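Long-range contacts in siderophore enterobactin esterase (Emericella nidulans, PDB 6GUO), which hydrolyses the ester bonds of the bacterial xenosiderophore enterobactin, releasing its iron inside the fungal cell: residues Asn53-Val58 / Arg158-Gly163; Pro108-Tyr113 / Ile192-Arg197; Ser226-Pro231 / Arg252-Asn257. One frame throughout, in Å; residues are numbered along the deposited sequence.

Contact 1 (Asn53-Val58 / Arg158-Gly163); sequences NAVYLV and RTALFG
Ala160 O is the best-held polar atom, met by three groups of strand 53-58: the N-H of Tyr56 at 2.7 Å (N to O) and nearly straight at 169°, a weaker CA-H contact from Val55, and the edge of the Tyr56 ring, near whose plane the oxygen lies. The two strands are parallel neighbours at the centre of the alpha/beta-hydrolase sheet, paired in step from Ala54 with Thr159 to Leu57 with Phe162, their axes 19° apart. Bonds alternate in the parallel manner: Ala54, Tyr56 and Val58 give their N-H groups to Arg158, Ala160 and Phe162, while Ala54 O and Tyr56 O take those of Ala160 and Phe162. The Phe162 N-H meets Tyr56 O at 2.9 Å (N to O), almost along the C=O axis. One side-chain bond extends the pattern at the N-terminal end: Asn53 OD1 accepts the N-H of Arg158 at 2.8 Å (O to N), the donor standing above the carbonyl plane, while CB of Arg158 lies alongside the amide. On one face lie Ala54, Thr159, Tyr56 and Leu161; Tyr56 and Thr159 touch Arg143 of helix 131-150, and Leu161 packs on Phe182. On the other are Val55, Ala160, Leu57 and Phe162; Leu57 CD2 leans over to Phe162 CB at 3.8 Å, crossing it obliquely, while the Phe162 ring, swung anti to its backbone N (chi1 178°), leads away toward Leu186 and Ala188 of the next strand, 184-188. Gly163 begins a GxSxG sequence consistent with the nucleophile elbow, which would put Ser165 just past the strand. Val58 CG2, in the crowded position between its own N and carbonyl carbon, rests 3.8 Å from Gly163 CA.

Contact 2 (Pro108-Tyr113 / Ile192-Arg197); sequences PPCDHY and IWWNNR
The irregular loop 108-113, extended except at Asp111, curls round Trp194 and Asn195, bringing Tyr113 CA within 6.0 Å of Asn195 CA where segment 192-197 turns through positive phi angles at Asn195, Asn196 and Arg197. Asn195, its CG anti to the backbone N, holds the loop by both ends of its amide. ND2 donates to His112 O at 2.9 Å (N to O), in the plane of both groups and close to straight (164°), and OD1 accepts the N-H of Ile114. The rim of the Trp194 indole fills the bend. Pro108 meets it tip to tip, its CD 3.7 Å from Trp194 CZ3, and Cys110 SG, also 3.7 Å from Trp194 CZ3, makes an oblique sulfur-aromatic contact. The Tyr113 side chain runs about perpendicular to that of Trp194, and the edge of its ring, at CE2, lies 3.8 Å from Trp194 CZ2. A water bridges the two polar ends: it accepts the Trp194 NE1 hydrogen at 2.8 Å (N to O) and bonds Tyr113 OH. The loop then runs on into the proline-rich, partly disordered insertion that narrows the active site and lets compact enterobactin in but not flat triacetylfusarinine C. Behind the contact lies helix 166-177: Tyr166 meets the Trp194 ring, Leu169 packs on Trp194, and His173 touches Pro108, while Ile192 leans on helices 199-208 and 254-268.

Contact 3 (Ser226-Pro231 / Arg252-Asn257); sequences SREQYP and RRMNDN
Two primary amides carry this contact, each gripping the opposite segment with both its oxygen and its nitrogen. Gln229, extended beyond CG, reaches the first turn of helix 254-268: OE1 accepts the backbone N-H of Asp256 at 2.9 Å (O to N), in the plane of its own carbonyl, and NE2 donates to Asp256 OD2, also at 2.9 Å, from above the carboxylate. The amide and carboxylate planes stand 84° apart. In return Asn255 grips the loop: its OD1 takes the N-H of Gln229 at 3.0 Å (O to N), and ND2 donates to Ser226 O at 2.9 Å. The same ND2 lies at the edge of the Tyr230 ring. Two waters widen the junction, one joining Glu228 O to Met254 N, the other Tyr230 OH to Asp256 OD1. Further out, Arg253, with a positive phi of 53°, separates helix 239-252 from helix 254-268 and sits at the N-cap position of the latter. Its guanidinium lies over Asp256 CB, donates through NH2 to Asn257 OD1, and forms a salt bridge to Glu260. Glu228 sits against Met254, OE1 being 3.5 Å from Met254 CG, but its hydrogen bonds go outside the two segments: OE1 is bonded to His284 ND1, OE2 to Ser189 OG and Gly225 N. An acid in the loop after strand 219-225, paired with a histidine, is what an alpha/beta-hydrolase catalytic triad would show, with Ser165 the probable nucleophile. Asn255 and Gln229 would then act in the second shell, fixing the backbone from which Glu228 projects. Three hydrogen bonds, if Glu228 accepts them all, as is likely, would favour the ionised carboxylate, which in turn would orient His284 and stabilise positive charge on its ring.

Following the chain, strand 53-58 opens contact 1, which closes at 158-163 after an excursion through strand 83-90 and helix 131-150. Loop 108-113 leaves from within that excursion but meets its partner, 192-197, only beyond it, so contacts 1 and 2 cross. Contact 3 follows in series, closing the short helical excursion between 226-231 and 252-257. Contact 1 joins central strands of the sheet; contact 2 ties a loop to the short turn 194-197, and contact 3 ties the loop after strand 219-225 to the start of helix 254-268, their centres about 24 and 25 Å from that of contact 1. Contacts 2 and 3 touch directly: Trp193 CB packs 3.5 Å from Arg252 O, and Ile192 and Arg197 lie against Asn257.

Contact 1 (Asn53-Val58 / Arg158-Gly163)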
loop_
_atom_site.group_PDB
_atom_site.type_symbol
_atom_site.label_atom_id
_atom_site.label_comp_id
_atom_site.label_asym_id
_atom_site.label_seq_id
_atom_site.Cartn_x
_atom_site.Cartn_y
_atom_site.Cartn_z
ATOM N N ASN A 53 17.347 -7.479 -6.773
ATOM C CA ASN A 53 16.364 -8.541 -6.694
ATOM C C ASN A 53 15.178 -8.103 -7.535
ATOM O O ASN A 53 15.169 -6.990 -8.067
ATOM C CB ASN A 53 15.991 -8.802 -5.238
ATOM C CG ASN A 53 17.182 -9.282 -4.425
ATOM O OD1 ASN A 53 17.953 -10.118 -4.889
ATOM N ND2 ASN A 53 17.354 -8.737 -3.226
ATOM N N ALA A 54 14.209 -8.992 -7.700
ATOM C CA ALA A 54 13.048 -8.708 -8.539
ATOM C C ALA A 54 11.790 -9.322 -7.952
ATOM O O ALA A 54 11.827 -10.425 -7.411
ATOM C CB ALA A 54 13.277 -9.226 -9.948
ATOM N N VAL A 55 10.679 -8.598 -8.063
ATOM C CA VAL A 55 9.380 -9.123 -7.677
ATOM C C VAL A 55 8.447 -9.004 -8.873
ATOM O O VAL A 55 8.338 -7.937 -9.490
ATOM C CB VAL A 55 8.803 -8.452 -6.404
ATOM C CG1 VAL A 55 8.604 -6.951 -6.566
ATOM C CG2 VAL A 55 7.510 -9.138 -5.986
ATOM N N TYR A 56 7.820 -10.131 -9.207
ATOM C CA TYR A 56 6.873 -10.240 -10.306
ATOM C C TYR A 56 5.467 -10.280 -9.720
ATOM O O TYR A 56 5.203 -11.041 -8.789
ATOM C CB TYR A 56 7.174 -11.491 -11.146
ATOM C CG TYR A 56 8.456 -11.347 -11.934
ATOM C CD1 TYR A 56 8.433 -10.989 -13.280
ATOM C CD2 TYR A 56 9.699 -11.526 -11.325
ATOM C CE1 TYR A 56 9.606 -10.824 -14.002
ATOM C CE2 TYR A 56 10.879 -11.361 -12.039
ATOM C CZ TYR A 56 10.826 -11.017 -13.378
ATOM O OH TYR A 56 11.989 -10.848 -14.090
ATOM N N LEU A 57 4.576 -9.450 -10.260
ATOM C CA LEU A 57 3.217 -9.310 -9.750
ATOM C C LEU A 57 2.206 -9.676 -10.831
ATOM O O LEU A 57 2.264 -9.131 -11.923
ATOM C CB LEU A 57 2.964 -7.866 -9.319
ATOM C CG LEU A 57 4.006 -7.143 -8.463
ATOM C CD1 LEU A 57 3.642 -5.669 -8.353
ATOM C CD2 LEU A 57 4.093 -7.769 -7.090
ATOM N N VAL A 58 1.282 -10.584 -10.518
ATOM C CA VAL A 58 0.113 -10.814 -11.391
ATOM C C VAL A 58 -1.035 -9.936 -10.889
ATOM O O VAL A 58 -0.962 -9.420 -9.783
ATOM C CB VAL A 58 -0.254 -12.304 -11.530
ATOM C CG1 VAL A 58 0.904 -13.049 -12.181
ATOM C CG2 VAL A 58 -0.643 -12.940 -10.198
ATOM N N ARG A 158 17.642 -12.561 -6.218
ATOM C CA ARG A 158 16.477 -13.277 -5.717
ATOM C C ARG A 158 15.268 -12.823 -6.519
ATOM O O ARG A 158 15.125 -11.634 -6.771
ATOM C CB ARG A 158 16.279 -12.959 -4.235
ATOM C CG ARG A 158 15.333 -13.901 -3.516
ATOM C CD ARG A 158 15.366 -13.699 -2.007
ATOM N NE ARG A 158 16.446 -14.448 -1.348
ATOM C CZ ARG A 158 17.590 -13.947 -0.863
ATOM N NH1 ARG A 158 18.463 -14.769 -0.286
ATOM N NH2 ARG A 158 17.887 -12.650 -0.942
ATOM N N THR A 159 14.421 -13.766 -6.931
ATOM C CA THR A 159 13.180 -13.449 -7.641
ATOM C C THR A 159 11.978 -13.906 -6.830
ATOM O O THR A 159 12.024 -14.942 -6.161
ATOM C CB THR A 159 13.121 -14.087 -9.042
ATOM O OG1 THR A 159 13.193 -15.512 -8.932
ATOM C CG2 THR A 159 14.262 -13.569 -9.903
ATOM N N ALA A 160 10.907 -13.122 -6.891
ATOM C CA ALA A 160 9.679 -13.430 -6.175
ATOM C C ALA A 160 8.469 -13.289 -7.083
ATOM O O ALA A 160 8.475 -12.478 -8.013
ATOM C CB ALA A 160 9.531 -12.520 -4.971
ATOM N N LEU A 161 7.445 -14.088 -6.795
ATOM C CA LEU A 161 6.136 -13.992 -7.435
ATOM C C LEU A 161 5.093 -13.690 -6.365
ATOM O O LEU A 161 4.957 -14.451 -5.400
ATOM C CB LEU A 161 5.781 -15.309 -8.126
ATOM C CG LEU A 161 4.398 -15.408 -8.795
ATOM C CD1 LEU A 161 4.240 -14.399 -9.928
ATOM C CD2 LEU A 161 4.169 -16.826 -9.293
ATOM N N PHE A 162 4.341 -12.605 -6.561
ATOM C CA PHE A 162 3.202 -12.273 -5.708
ATOM C C PHE A 162 1.917 -12.312 -6.514
ATOM O O PHE A 162 1.859 -11.786 -7.617
ATOM C CB PHE A 162 3.361 -10.881 -5.095
ATOM C CG PHE A 162 2.194 -10.459 -4.237
ATOM C CD1 PHE A 162 2.252 -10.566 -2.857
ATOM C CD2 PHE A 162 1.027 -9.955 -4.814
ATOM C CE1 PHE A 162 1.181 -10.179 -2.066
ATOM C CE2 PHE A 162 -0.048 -9.571 -4.027
ATOM C CZ PHE A 162 0.031 -9.686 -2.653
ATOM N N GLY A 163 0.888 -12.906 -5.922
ATOM C CA GLY A 163 -0.471 -12.838 -6.440
ATOM C C GLY A 163 -1.491 -12.889 -5.311
ATOM O O GLY A 163 -1.229 -13.478 -4.260
#

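Contact 2 (Pro108-Tyr113 / Ile192-Arg197)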
loop_
_atom_site.group_PDB
_atom_site.type_symbol
_atom_site.label_atom_id
_atom_site.label_comp_id
_atom_site.label_asym_id
_atom_site.label_seq_id
_atom_site.Cartn_x
_atom_site.Cartn_y
_atom_site.Cartn_z
ATOM N N PRO A 108 -5.226 -22.941 -13.240
ATOM C CA PRO A 108 -4.519 -24.029 -13.916
ATOM C C PRO A 108 -5.438 -24.946 -14.720
ATOM O O PRO A 108 -6.628 -25.057 -14.403
ATOM C CB PRO A 108 -3.862 -24.789 -12.762
ATOM C CG PRO A 108 -4.742 -24.538 -11.592
ATOM C CD PRO A 108 -5.301 -23.157 -11.783
ATOM N N PRO A 109 -4.894 -25.593 -15.768
ATOM C CA PRO A 109 -5.693 -26.548 -16.524
ATOM C C PRO A 109 -5.924 -27.799 -15.685
ATOM O O PRO A 109 -5.016 -28.241 -14.976
ATOM C CB PRO A 109 -4.825 -26.844 -17.745
ATOM C CG PRO A 109 -3.434 -26.648 -17.268
ATOM C CD PRO A 109 -3.484 -25.591 -16.201
ATOM N N CYS A 110 -7.138 -28.332 -15.752
ATOM C CA CYS A 110 -7.556 -29.472 -14.940
ATOM C C CYS A 110 -8.280 -30.485 -15.814
ATOM O O CYS A 110 -8.861 -30.124 -16.840
ATOM C CB CYS A 110 -8.490 -29.010 -13.818
ATOM S SG CYS A 110 -7.728 -27.918 -12.594
ATOM N N ASP A 111 -8.245 -31.748 -15.397
ATOM C CA ASP A 111 -8.956 -32.819 -16.105
ATOM C C ASP A 111 -10.470 -32.616 -16.013
ATOM O O ASP A 111 -11.188 -32.860 -16.983
ATOM C CB ASP A 111 -8.565 -34.203 -15.558
ATOM C CG ASP A 111 -7.098 -34.557 -15.819
ATOM O OD1 ASP A 111 -6.535 -35.345 -15.028
ATOM O OD2 ASP A 111 -6.505 -34.062 -16.804
ATOM N N HIS A 112 -10.941 -32.163 -14.850
ATOM C CA HIS A 112 -12.352 -31.833 -14.642
ATOM C C HIS A 112 -12.485 -30.418 -14.086
ATOM O O HIS A 112 -11.630 -29.963 -13.321
ATOM C CB HIS A 112 -12.998 -32.850 -13.698
ATOM C CG HIS A 112 -12.887 -34.265 -14.175
ATOM N ND1 HIS A 112 -13.811 -34.841 -15.021
ATOM C CD2 HIS A 112 -11.950 -35.215 -13.940
ATOM C CE1 HIS A 112 -13.453 -36.087 -15.278
ATOM N NE2 HIS A 112 -12.328 -36.338 -14.634
ATOM N N TYR A 113 -13.556 -29.732 -14.489
ATOM C CA TYR A 113 -13.812 -28.346 -14.101
ATOM C C TYR A 113 -15.211 -28.188 -13.503
ATOM O O TYR A 113 -16.193 -28.676 -14.062
ATOM C CB TYR A 113 -13.643 -27.423 -15.311
ATOM C CG TYR A 113 -14.015 -25.977 -15.054
ATOM C CD1 TYR A 113 -15.117 -25.397 -15.684
ATOM C CD2 TYR A 113 -13.266 -25.186 -14.177
ATOM C CE1 TYR A 113 -15.462 -24.072 -15.453
ATOM C CE2 TYR A 113 -13.605 -23.860 -13.940
ATOM C CZ TYR A 113 -14.701 -23.307 -14.582
ATOM O OH TYR A 113 -15.047 -21.995 -14.352
ATOM N N ILE A 192 -7.917 -21.225 -2.776
ATOM C CA ILE A 192 -7.692 -22.660 -2.587
ATOM C C ILE A 192 -8.978 -23.434 -2.891
ATOM O O ILE A 192 -8.920 -24.500 -3.498
ATOM C CB ILE A 192 -7.116 -22.966 -1.176
ATOM C CG1 ILE A 192 -5.682 -22.421 -1.091
ATOM C CG2 ILE A 192 -7.126 -24.467 -0.879
ATOM C CD1 ILE A 192 -5.072 -22.406 0.293
ATOM N N TRP A 193 -10.124 -22.860 -2.517
ATOM C CA TRP A 193 -11.460 -23.387 -2.864
ATOM C C TRP A 193 -11.688 -23.743 -4.339
ATOM O O TRP A 193 -12.479 -24.639 -4.634
ATOM C CB TRP A 193 -12.557 -22.395 -2.433
ATOM C CG TRP A 193 -12.496 -21.067 -3.137
ATOM C CD1 TRP A 193 -11.830 -19.949 -2.725
ATOM C CD2 TRP A 193 -13.125 -20.723 -4.378
ATOM N NE1 TRP A 193 -12.001 -18.932 -3.630
ATOM C CE2 TRP A 193 -12.791 -19.377 -4.656
ATOM C CE3 TRP A 193 -13.941 -21.419 -5.281
ATOM C CZ2 TRP A 193 -13.246 -18.711 -5.801
ATOM C CZ3 TRP A 193 -14.391 -20.758 -6.425
ATOM C CH2 TRP A 193 -14.037 -19.418 -6.673
ATOM N N TRP A 194 -11.018 -23.031 -5.248
ATOM C CA TRP A 194 -11.295 -23.116 -6.686
ATOM C C TRP A 194 -11.342 -24.540 -7.244
ATOM O O TRP A 194 -10.453 -25.352 -6.986
ATOM C CB TRP A 194 -10.286 -22.282 -7.486
ATOM C CG TRP A 194 -10.579 -22.292 -8.950
ATOM C CD1 TRP A 194 -11.512 -21.545 -9.606
ATOM C CD2 TRP A 194 -9.953 -23.112 -9.937
ATOM N NE1 TRP A 194 -11.497 -21.839 -10.950
ATOM C CE2 TRP A 194 -10.549 -22.799 -11.179
ATOM C CE3 TRP A 194 -8.939 -24.078 -9.896
ATOM C CZ2 TRP A 194 -10.167 -23.422 -12.370
ATOM C CZ3 TRP A 194 -8.559 -24.698 -11.082
ATOM C CH2 TRP A 194 -9.172 -24.363 -12.302
ATOM N N ASN A 195 -12.396 -24.814 -8.010
ATOM C CA ASN A 195 -12.586 -26.091 -8.685
ATOM C C ASN A 195 -12.473 -27.278 -7.725
ATOM O O ASN A 195 -11.616 -28.150 -7.888
ATOM C CB ASN A 195 -11.588 -26.219 -9.843
ATOM C CG ASN A 195 -11.888 -27.395 -10.736
ATOM O OD1 ASN A 195 -13.046 -27.783 -10.882
ATOM N ND2 ASN A 195 -10.848 -27.978 -11.332
ATOM N N ASN A 196 -13.333 -27.279 -6.709
ATOM C CA ASN A 196 -13.347 -28.325 -5.681
ATOM C C ASN A 196 -11.947 -28.556 -5.087
ATOM O O ASN A 196 -11.494 -29.693 -4.927
ATOM C CB ASN A 196 -13.933 -29.623 -6.264
ATOM C CG ASN A 196 -14.295 -30.643 -5.196
ATOM O OD1 ASN A 196 -14.543 -30.299 -4.041
ATOM N ND2 ASN A 196 -14.324 -31.914 -5.584
ATOM N N ARG A 197 -11.265 -27.451 -4.788
ATOM C CA ARG A 197 -9.922 -27.466 -4.206
ATOM C C ARG A 197 -8.900 -28.293 -4.989
ATOM O O ARG A 197 -8.095 -29.019 -4.406
ATOM C CB ARG A 197 -9.989 -27.907 -2.744
ATOM C CG ARG A 197 -10.764 -26.939 -1.874
ATOM C CD ARG A 197 -10.618 -27.300 -0.412
ATOM N NE ARG A 197 -11.223 -28.600 -0.148
ATOM C CZ ARG A 197 -10.949 -29.390 0.889
ATOM N NH1 ARG A 197 -10.060 -29.043 1.820
ATOM N NH2 ARG A 197 -11.581 -30.554 0.995
HETATM O O HOH W 1 -12.804 -20.555 -13.122
#

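Contact 3 (Ser226-Pro231 / Arg252-Asn257)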
loop_
_atom_site.group_PDB
_atom_site.type_symbol
_atom_site.label_atom_id
_atom_site.label_comp_id
_atom_site.label_asym_id
_atom_site.label_seq_id
_atom_site.Cartn_x
_atom_site.Cartn_y
_atom_site.Cartn_z
ATOM N N SER A 226 -8.672 -11.879 8.353
ATOM C CA SER A 226 -9.500 -12.638 9.307
ATOM C C SER A 226 -10.986 -12.656 8.936
ATOM O O SER A 226 -11.680 -13.637 9.205
ATOM C CB SER A 226 -9.324 -12.116 10.741
ATOM O OG SER A 226 -9.955 -10.856 10.916
ATOM N N ARG A 227 -11.460 -11.582 8.309
ATOM C CA ARG A 227 -12.862 -11.462 7.923
ATOM C C ARG A 227 -13.249 -12.228 6.660
ATOM O O ARG A 227 -14.435 -12.315 6.354
ATOM C CB ARG A 227 -13.244 -9.998 7.747
ATOM C CG ARG A 227 -13.126 -9.195 9.024
ATOM C CD ARG A 227 -13.577 -7.771 8.800
ATOM N NE ARG A 227 -13.750 -7.052 10.060
ATOM C CZ ARG A 227 -14.136 -5.780 10.157
ATOM N NH1 ARG A 227 -14.396 -5.061 9.066
ATOM N NH2 ARG A 227 -14.269 -5.222 11.356
ATOM N N GLU A 228 -12.279 -12.788 5.935
ATOM C CA GLU A 228 -12.585 -13.463 4.675
ATOM C C GLU A 228 -13.540 -14.648 4.864
ATOM O O GLU A 228 -14.538 -14.753 4.151
ATOM C CB GLU A 228 -11.300 -13.878 3.952
ATOM C CG GLU A 228 -10.509 -12.671 3.463
ATOM C CD GLU A 228 -9.441 -13.034 2.466
ATOM O OE1 GLU A 228 -9.804 -13.485 1.361
ATOM O OE2 GLU A 228 -8.246 -12.866 2.788
ATOM N N GLN A 229 -13.256 -15.505 5.842
ATOM C CA GLN A 229 -14.180 -16.591 6.209
ATOM C C GLN A 229 -15.271 -16.147 7.194
ATOM O O GLN A 229 -16.326 -16.781 7.268
ATOM C CB GLN A 229 -13.407 -17.769 6.794
ATOM C CG GLN A 229 -14.215 -19.055 6.922
ATOM C CD GLN A 229 -13.368 -20.243 7.330
ATOM O OE1 GLN A 229 -12.219 -20.378 6.912
ATOM N NE2 GLN A 229 -13.938 -21.119 8.149
ATOM N N TYR A 230 -15.015 -15.072 7.942
ATOM C CA TYR A 230 -15.927 -14.587 8.980
ATOM C C TYR A 230 -16.310 -13.127 8.730
ATOM O O TYR A 230 -15.846 -12.226 9.435
ATOM C CB TYR A 230 -15.271 -14.766 10.351
ATOM C CG TYR A 230 -14.922 -16.205 10.637
ATOM C CD1 TYR A 230 -15.898 -17.106 11.073
ATOM C CD2 TYR A 230 -13.624 -16.681 10.443
ATOM C CE1 TYR A 230 -15.584 -18.436 11.327
ATOM C CE2 TYR A 230 -13.300 -18.009 10.694
ATOM C CZ TYR A 230 -14.282 -18.881 11.135
ATOM O OH TYR A 230 -13.964 -20.193 11.384
ATOM N N PRO A 231 -17.161 -12.885 7.715
ATOM C CA PRO A 231 -17.479 -11.506 7.344
ATOM C C PRO A 231 -18.246 -10.736 8.421
ATOM O O PRO A 231 -18.968 -11.329 9.227
ATOM C CB PRO A 231 -18.316 -11.650 6.063
ATOM C CG PRO A 231 -18.749 -13.065 6.016
ATOM C CD PRO A 231 -17.737 -13.858 6.770
ATOM N N ARG A 252 -16.015 -20.736 0.464
ATOM C CA ARG A 252 -14.626 -20.494 0.067
ATOM C C ARG A 252 -13.625 -20.817 1.160
ATOM O O ARG A 252 -12.479 -21.154 0.860
ATOM C CB ARG A 252 -14.460 -19.068 -0.435
ATOM C CG ARG A 252 -15.216 -18.871 -1.733
ATOM C CD ARG A 252 -15.104 -17.467 -2.273
ATOM N NE ARG A 252 -15.951 -17.317 -3.454
ATOM C CZ ARG A 252 -15.843 -16.353 -4.365
ATOM N NH1 ARG A 252 -14.907 -15.408 -4.269
ATOM N NH2 ARG A 252 -16.683 -16.340 -5.396
ATOM N N ARG A 253 -14.048 -20.707 2.420
ATOM C CA ARG A 253 -13.294 -21.260 3.540
ATOM C C ARG A 253 -11.836 -20.774 3.537
ATOM O O ARG A 253 -10.903 -21.554 3.734
ATOM C CB ARG A 253 -13.376 -22.789 3.462
ATOM C CG ARG A 253 -13.021 -23.518 4.737
ATOM C CD ARG A 253 -13.441 -24.972 4.663
ATOM N NE ARG A 253 -13.087 -25.662 5.899
ATOM C CZ ARG A 253 -11.905 -26.228 6.161
ATOM N NH1 ARG A 253 -11.722 -26.816 7.342
ATOM N NH2 ARG A 253 -10.911 -26.212 5.277
ATOM N N MET A 254 -11.653 -19.477 3.303
ATOM C CA MET A 254 -10.321 -18.912 3.072
ATOM C C MET A 254 -9.357 -19.164 4.234
ATOM O O MET A 254 -8.245 -19.657 4.021
ATOM C CB MET A 254 -10.424 -17.410 2.795
ATOM C CG MET A 254 -9.105 -16.717 2.481
ATOM S SD MET A 254 -8.261 -17.365 1.031
ATOM C CE MET A 254 -9.386 -16.904 -0.285
ATOM N N ASN A 255 -9.802 -18.842 5.448
ATOM C CA ASN A 255 -8.952 -18.880 6.644
ATOM C C ASN A 255 -8.495 -20.307 6.955
ATOM O O ASN A 255 -7.301 -20.557 7.136
ATOM C CB ASN A 255 -9.677 -18.319 7.882
ATOM C CG ASN A 255 -10.166 -16.888 7.708
ATOM O OD1 ASN A 255 -10.473 -16.436 6.602
ATOM N ND2 ASN A 255 -10.264 -16.170 8.824
ATOM N N ASP A 256 -9.448 -21.236 7.014
ATOM C CA ASP A 256 -9.131 -22.634 7.321
ATOM C C ASP A 256 -8.347 -23.334 6.200
ATOM O O ASP A 256 -7.434 -24.110 6.491
ATOM C CB ASP A 256 -10.398 -23.436 7.675
ATOM C CG ASP A 256 -11.012 -23.024 9.016
ATOM O OD1 ASP A 256 -10.295 -22.506 9.900
ATOM O OD2 ASP A 256 -12.229 -23.229 9.192
ATOM N N ASN A 257 -8.687 -23.067 4.938
ATOM C CA ASN A 257 -7.925 -23.635 3.811
ATOM C C ASN A 257 -6.452 -23.199 3.851
ATOM O O ASN A 257 -5.559 -24.026 3.661
ATOM C CB ASN A 257 -8.541 -23.273 2.447
ATOM C CG ASN A 257 -9.797 -24.074 2.122
ATOM O OD1 ASN A 257 -10.137 -25.042 2.801
ATOM N ND2 ASN A 257 -10.494 -23.669 1.060
HETATM O O HOH W 2 -13.862 -17.531 2.948
HETATM O O HOH W 3 -11.296 -20.593 11.525
#